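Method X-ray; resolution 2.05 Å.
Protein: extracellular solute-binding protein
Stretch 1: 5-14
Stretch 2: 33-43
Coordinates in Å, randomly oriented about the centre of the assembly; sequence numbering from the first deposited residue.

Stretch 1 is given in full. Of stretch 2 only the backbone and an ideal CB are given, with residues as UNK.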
ATOM      1  N   ASP A   5       0.351  14.756  31.083  1.00 20.00           N
ATOM      2  CA  ASP A   5       0.633  13.440  30.566  1.00 20.00           C
ATOM      3  C   ASP A   5      -0.246  12.992  29.404  1.00 20.00           C
ATOM      4  O   ASP A   5       0.113  12.050  28.745  1.00 28.25           O
ATOM      5  CB  ASP A   5       0.689  12.400  31.661  1.00 20.00           C
ATOM      6  CG  ASP A   5       1.738  12.714  32.704  1.00 20.00           C
ATOM      7  OD1 ASP A   5       2.571  13.619  32.484  1.00 20.00           O
ATOM      8  OD2 ASP A   5       1.705  12.105  33.766  1.00 20.00           O
ATOM      9  N   ASP A   6      -1.358  13.697  29.152  1.00 26.43           N
ATOM     10  CA  ASP A   6      -2.284  13.360  28.072  1.00 24.01           C
ATOM     11  C   ASP A   6      -1.930  13.952  26.699  1.00 21.08           C
ATOM     12  O   ASP A   6      -2.603  14.774  26.161  1.00 17.65           O
ATOM     13  CB  ASP A   6      -3.685  13.715  28.445  1.00 29.05           C
ATOM     14  CG  ASP A   6      -4.123  13.054  29.698  1.00 33.01           C
ATOM     15  OD1 ASP A   6      -4.081  11.829  29.791  1.00 28.85           O
ATOM     16  OD2 ASP A   6      -4.493  13.815  30.596  1.00 33.62           O
ATOM     17  N   HIS A   7      -0.847  13.447  26.168  1.00 19.27           N
ATOM     18  CA  HIS A   7      -0.220  13.928  24.993  1.00 17.14           C
ATOM     19  C   HIS A   7       0.513  12.718  24.407  1.00 15.82           C
ATOM     20  O   HIS A   7       1.351  12.178  25.059  1.00 17.05           O
ATOM     21  CB  HIS A   7       0.743  15.066  25.350  1.00 18.67           C
ATOM     22  CG  HIS A   7       1.342  15.768  24.180  1.00 19.09           C
ATOM     23  ND1 HIS A   7       1.103  15.409  22.881  1.00 16.06           N
ATOM     24  CD2 HIS A   7       2.176  16.824  24.121  1.00 15.99           C
ATOM     25  CE1 HIS A   7       1.767  16.205  22.081  1.00 15.83           C
ATOM     26  NE2 HIS A   7       2.425  17.071  22.810  1.00 16.18           N
ATOM     27  N   ILE A   8       0.186  12.310  23.192  1.00 14.13           N
ATOM     28  CA  ILE A   8       0.923  11.220  22.546  1.00 11.67           C
ATOM     29  C   ILE A   8       1.649  11.661  21.273  1.00 13.03           C
ATOM     30  O   ILE A   8       1.252  12.633  20.612  1.00 11.01           O
ATOM     31  CB  ILE A   8       0.039   9.959  22.250  1.00 13.51           C
ATOM     32  CG1 ILE A   8      -1.110  10.282  21.281  1.00 13.45           C
ATOM     33  CG2 ILE A   8      -0.467   9.333  23.540  1.00 12.91           C
ATOM     34  CD1 ILE A   8      -1.883   9.034  20.801  1.00 11.78           C
ATOM     35  N   TYR A   9       2.725  10.944  20.950  1.00 11.32           N
ATOM     36  CA  TYR A   9       3.498  11.217  19.748  1.00 12.16           C
ATOM     37  C   TYR A   9       3.350  10.050  18.761  1.00 11.56           C
ATOM     38  O   TYR A   9       3.533   8.881  19.118  1.00 10.35           O
ATOM     39  CB  TYR A   9       4.968  11.512  20.095  1.00 12.43           C
ATOM     40  CG  TYR A   9       5.130  12.813  20.858  1.00 13.22           C
ATOM     41  CD1 TYR A   9       4.866  12.878  22.223  1.00 13.78           C
ATOM     42  CD2 TYR A   9       5.522  13.977  20.212  1.00 13.19           C
ATOM     43  CE1 TYR A   9       5.005  14.077  22.928  1.00 15.83           C
ATOM     44  CE2 TYR A   9       5.658  15.176  20.901  1.00 12.51           C
ATOM     45  CZ  TYR A   9       5.399  15.221  22.255  1.00 13.39           C
ATOM     46  OH  TYR A   9       5.535  16.406  22.935  1.00 14.37           O
ATOM     47  N   VAL A  10       2.978  10.383  17.532  1.00 10.90           N
ATOM     48  CA  VAL A  10       2.677   9.391  16.502  1.00  9.92           C
ATOM     49  C   VAL A  10       3.485   9.720  15.259  1.00 10.69           C
ATOM     50  O   VAL A  10       3.407  10.843  14.731  1.00  9.64           O
ATOM     51  CB  VAL A  10       1.160   9.399  16.121  1.00 11.64           C
ATOM     52  CG1 VAL A  10       0.856   8.316  15.056  1.00 10.35           C
ATOM     53  CG2 VAL A  10       0.286   9.190  17.360  1.00  8.87           C
ATOM     54  N   THR A  11       4.264   8.754  14.785  1.00  9.83           N
ATOM     55  CA  THR A  11       5.097   9.003  13.619  1.00  9.98           C
ATOM     56  C   THR A  11       4.229   9.188  12.388  1.00 11.71           C
ATOM     57  O   THR A  11       3.105   8.682  12.317  1.00  9.98           O
ATOM     58  CB  THR A  11       6.093   7.864  13.357  1.00 11.63           C
ATOM     59  OG1 THR A  11       5.388   6.694  12.925  1.00 10.68           O
ATOM     60  CG2 THR A  11       6.885   7.546  14.609  1.00 10.86           C
ATOM     61  N   SER A  12       4.763   9.923  11.425  1.00 10.73           N
ATOM     62  CA  SER A  12       4.140  10.049  10.126  1.00 12.77           C
ATOM     63  C   SER A  12       5.209  10.417   9.102  1.00 14.31           C
ATOM     64  O   SER A  12       6.394  10.538   9.441  1.00 12.75           O
ATOM     65  CB  SER A  12       3.021  11.092  10.164  1.00 13.17           C
ATOM     66  OG  SER A  12       2.143  10.916   9.071  1.00 12.42           O
ATOM     67  N   SER A  13       4.798  10.590   7.851  1.00 13.51           N
ATOM     68  CA  SER A  13       5.757  10.818   6.780  1.00 13.14           C
ATOM     69  C   SER A  13       5.902  12.302   6.473  1.00 15.84           C
ATOM     70  O   SER A  13       6.783  12.978   7.008  1.00 16.10           O
ATOM     71  CB  SER A  13       5.341  10.049   5.520  1.00 14.55           C
ATOM     72  OG  SER A  13       3.968  10.257   5.219  1.00 13.84           O
ATOM     73  N   GLY A  14       5.033  12.808   5.607  1.00 15.50           N
ATOM     74  CA  GLY A  14       5.036  14.217   5.276  1.00 15.79           C
ATOM     75  C   GLY A  14       4.020  14.510   4.198  1.00 18.50           C
ATOM     76  O   GLY A  14       3.250  13.635   3.792  1.00 14.79           O
ATOM     77  N   UNK A  33     -11.292  12.833  22.735  1.00 17.22           N
ATOM     78  CA  UNK A  33     -10.602  12.196  23.851  1.00 18.09           C
ATOM     79  C   UNK A  33      -9.964  13.191  24.810  1.00 20.14           C
ATOM     80  O   UNK A  33      -9.676  12.851  25.958  1.00 19.92           O
ATOM     81  CB  UNK A  33      -9.528  11.246  23.318  1.00 18.09           C
ATOM     82  N   UNK A  34      -9.718  14.406  24.327  1.00 18.03           N
ATOM     83  CA  UNK A  34      -8.956  15.385  25.083  1.00 21.42           C
ATOM     84  C   UNK A  34      -7.459  15.099  25.100  1.00 19.74           C
ATOM     85  O   UNK A  34      -6.696  15.754  25.815  1.00 17.78           O
ATOM     86  CB  UNK A  34      -9.481  15.445  26.519  1.00 21.42           C
ATOM     87  N   UNK A  35      -7.035  14.117  24.310  1.00 17.71           N
ATOM     88  CA  UNK A  35      -5.635  13.730  24.265  1.00 16.10           C
ATOM     89  C   UNK A  35      -4.966  14.425  23.095  1.00 18.40           C
ATOM     90  O   UNK A  35      -5.392  14.286  21.953  1.00 16.61           O
ATOM     91  CB  UNK A  35      -5.485  12.211  24.155  1.00 16.10           C
ATOM     92  N   UNK A  36      -3.928  15.197  23.385  1.00 16.75           N
ATOM     93  CA  UNK A  36      -3.194  15.874  22.329  1.00 18.64           C
ATOM     94  C   UNK A  36      -2.387  14.879  21.490  1.00 14.85           C
ATOM     95  O   UNK A  36      -1.818  13.915  22.017  1.00 16.94           O
ATOM     96  CB  UNK A  36      -2.269  16.936  22.927  1.00 18.64           C
ATOM     97  N   UNK A  37      -2.352  15.104  20.185  1.00 13.99           N
ATOM     98  CA  UNK A  37      -1.561  14.254  19.302  1.00 12.98           C
ATOM     99  C   UNK A  37      -0.566  15.095  18.514  1.00 14.21           C
ATOM    100  O   UNK A  37      -0.949  16.057  17.837  1.00 14.86           O
ATOM    101  CB  UNK A  37      -2.468  13.470  18.351  1.00 12.98           C
ATOM    102  N   UNK A  38       0.708  14.733  18.608  1.00 11.66           N
ATOM    103  CA  UNK A  38       1.730  15.338  17.761  1.00 11.92           C
ATOM    104  C   UNK A  38       2.167  14.337  16.701  1.00 11.84           C
ATOM    105  O   UNK A  38       2.604  13.235  17.022  1.00 11.96           O
ATOM    106  CB  UNK A  38       2.927  15.802  18.593  1.00 11.92           C
ATOM    107  N   UNK A  39       2.038  14.720  15.436  1.00 12.00           N
ATOM    108  CA  UNK A  39       2.528  13.896  14.340  1.00 11.67           C
ATOM    109  C   UNK A  39       3.973  14.285  14.051  1.00 12.67           C
ATOM    110  O   UNK A  39       4.261  15.457  13.796  1.00 10.29           O
ATOM    111  CB  UNK A  39       1.655  14.055  13.093  1.00 11.67           C
ATOM    112  N   UNK A  40       4.870  13.305  14.098  1.00 10.64           N
ATOM    113  CA  UNK A  40       6.295  13.544  13.893  1.00 11.91           C
ATOM    114  C   UNK A  40       6.741  13.121  12.492  1.00 13.59           C
ATOM    115  O   UNK A  40       6.862  11.926  12.214  1.00 12.41           O
ATOM    116  CB  UNK A  40       7.111  12.797  14.950  1.00 11.91           C
ATOM    117  N   UNK A  41       6.988  14.099  11.600  1.00 14.06           N
ATOM    118  CA  UNK A  41       7.422  13.775  10.232  1.00 14.54           C
ATOM    119  C   UNK A  41       8.789  13.084  10.176  1.00 14.60           C
ATOM    120  O   UNK A  41       9.666  13.380  10.984  1.00 13.93           O
ATOM    121  CB  UNK A  41       7.470  15.054   9.393  1.00 14.54           C
ATOM    122  N   UNK A  42       8.968  12.183   9.214  1.00 13.53           N
ATOM    123  CA  UNK A  42      10.231  11.485   9.067  1.00 13.58           C
ATOM    124  C   UNK A  42      10.147  10.351   8.060  1.00 15.98           C
ATOM    125  O   UNK A  42       9.052   9.986   7.618  1.00 13.46           O
ATOM    126  CB  UNK A  42      10.690  10.943  10.422  1.00 13.58           C
ATOM    127  N   UNK A  43      11.305   9.803   7.691  1.00 13.94           N
ATOM    128  CA  UNK A  43      11.360   8.648   6.802  1.00 14.31           C
ATOM    129  C   UNK A  43      11.155   7.364   7.583  1.00 13.52           C
ATOM    130  O   UNK A  43      11.397   7.309   8.792  1.00 12.45           O
ATOM    131  CB  UNK A  43      12.694   8.605   6.053  1.00 14.31           C
TER

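Position 33 has no atom of stretch 1 within 5.5 Å of its ideal CB, so this contact sets no preference. It is Ser 33, whose OG accepts a hydrogen bond from the backbone N of position 35 at 2.9 Å.

At position 34 phi/psi is 75/8. Positive phi favours glycine, and the residue is Gly 34, the first to leave helical angles after a helix.

Position 35 points its CB sideways, 4.3 Å from Asp 6 O; a modest apolar side chain would suit. Val 35 (chi1 t) brings CG1 to 4.2 Å from Ile 8 CG1.

From 36 the backbone runs parallel to stretch 1; the ladder of backbone bonds sets the register, and any residue with a free N-H can make it. At position 36, N donates to Asp 6 O (3.1 Å) and O accepts from Ile 8 N (2.8 Å). The ideal CB lies 3.7 Å from His 7 ND1, so methylenes to lay on the imidazole would fit, as would others. Lys 36 places CG over one ring face, 3.6 Å from the His 7 ring centroid, while its end leads away. His 7 ND1 also makes a weak hydrogen bond to Lys 36 O (3.4 Å).

Position 37 turns to the face carrying Ile 8 and Val 10, its CB 5.2 Å from Val 10 CG2, which suits a branched aliphatic residue. Val 37 sends CG1 to 3.8 Å from Val 10 CG2 and CG2 to 4.0 Å from Ile 8 CG1.

Position 38 shares the other face with His 7 and Tyr 9: the CB is 3.6 Å from Tyr 9 CD2 and 3.7 Å from His 7 CE1. With both rings this close to the CB there is little room, so a small or beta-branched side chain, polar or apolar, is plausible. It is Thr 38 (chi1 m); its N donates to Ile 8 O (3.0 Å).

Position 39 returns to the face of Val 10, its CB 4.4 Å from Ser 12 CB; aliphatic chains fit. Leu 39 curls CD2 back to 4.0 Å from Val 10 CB.

Position 40 lies beside Thr 11, on the face of Tyr 9; an apolar chain could reach that ring. Val 40 sets CG2 at its edge, 4.1 Å from Tyr 9 CD2.

At position 41 the CB points to the face of Val 10 and Ser 12, a tight 3.2 Å from Ser 13 O. Phi of -64° permits proline among several residues, and stretch 1 requires no backbone donor. It is Pro 41.

Position 42 has phi of 171°, outside the usual range for residues with a CB, so glycine is favoured. Gly 42 N donates to Ser 13 O (3.2 Å).

Position 43 points away; Thr 43 caps the following helix.

Stretch 2, residues 33-43: SGVKVTLVPGT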
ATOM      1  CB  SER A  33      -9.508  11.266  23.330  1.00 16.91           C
ATOM      2  OG  SER A  33      -8.391  12.021  22.883  1.00 16.59           O
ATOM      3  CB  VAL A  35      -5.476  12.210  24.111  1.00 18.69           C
ATOM      4  CG1 VAL A  35      -4.021  11.846  23.842  1.00 17.63           C
ATOM      5  CG2 VAL A  35      -5.995  11.497  25.360  1.00 20.16           C
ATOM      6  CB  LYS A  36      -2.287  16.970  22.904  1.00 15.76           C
ATOM      7  CG  LYS A  36      -1.347  17.563  21.871  1.00 18.81           C
ATOM      8  CD  LYS A  36      -1.234  19.073  21.971  1.00 23.00           C
ATOM      9  CE  LYS A  36      -0.411  19.605  20.809  1.00 23.48           C
ATOM     10  NZ  LYS A  36      -0.740  21.018  20.500  1.00 35.64           N
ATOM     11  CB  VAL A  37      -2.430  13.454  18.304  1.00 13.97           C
ATOM     12  CG1 VAL A  37      -1.531  12.558  17.428  1.00 11.83           C
ATOM     13  CG2 VAL A  37      -3.466  12.621  19.041  1.00 14.61           C
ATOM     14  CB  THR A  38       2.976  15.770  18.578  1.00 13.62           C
ATOM     15  OG1 THR A  38       2.623  16.845  19.458  1.00 14.47           O
ATOM     16  CG2 THR A  38       4.108  16.229  17.652  1.00 12.51           C
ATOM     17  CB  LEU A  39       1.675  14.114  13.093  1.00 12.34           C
ATOM     18  CG  LEU A  39       0.203  13.708  13.220  1.00 15.72           C
ATOM     19  CD1 LEU A  39      -0.588  14.162  12.002  1.00 16.26           C
ATOM     20  CD2 LEU A  39       0.078  12.202  13.413  1.00 13.56           C
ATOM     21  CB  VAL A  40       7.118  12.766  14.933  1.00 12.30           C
ATOM     22  CG1 VAL A  40       8.580  13.153  14.840  1.00 14.50           C
ATOM     23  CG2 VAL A  40       6.579  13.017  16.347  1.00 10.67           C
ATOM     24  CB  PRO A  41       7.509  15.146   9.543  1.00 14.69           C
ATOM     25  CG  PRO A  41       6.751  16.087  10.418  1.00 17.86           C
ATOM     26  CD  PRO A  41       6.860  15.550  11.814  1.00 15.37           C
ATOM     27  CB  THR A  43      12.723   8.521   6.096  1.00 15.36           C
ATOM     28  OG1 THR A  43      13.750   8.320   7.078  1.00 13.88           O
ATOM     29  CG2 THR A  43      13.028   9.758   5.261  1.00 15.58           C
TER
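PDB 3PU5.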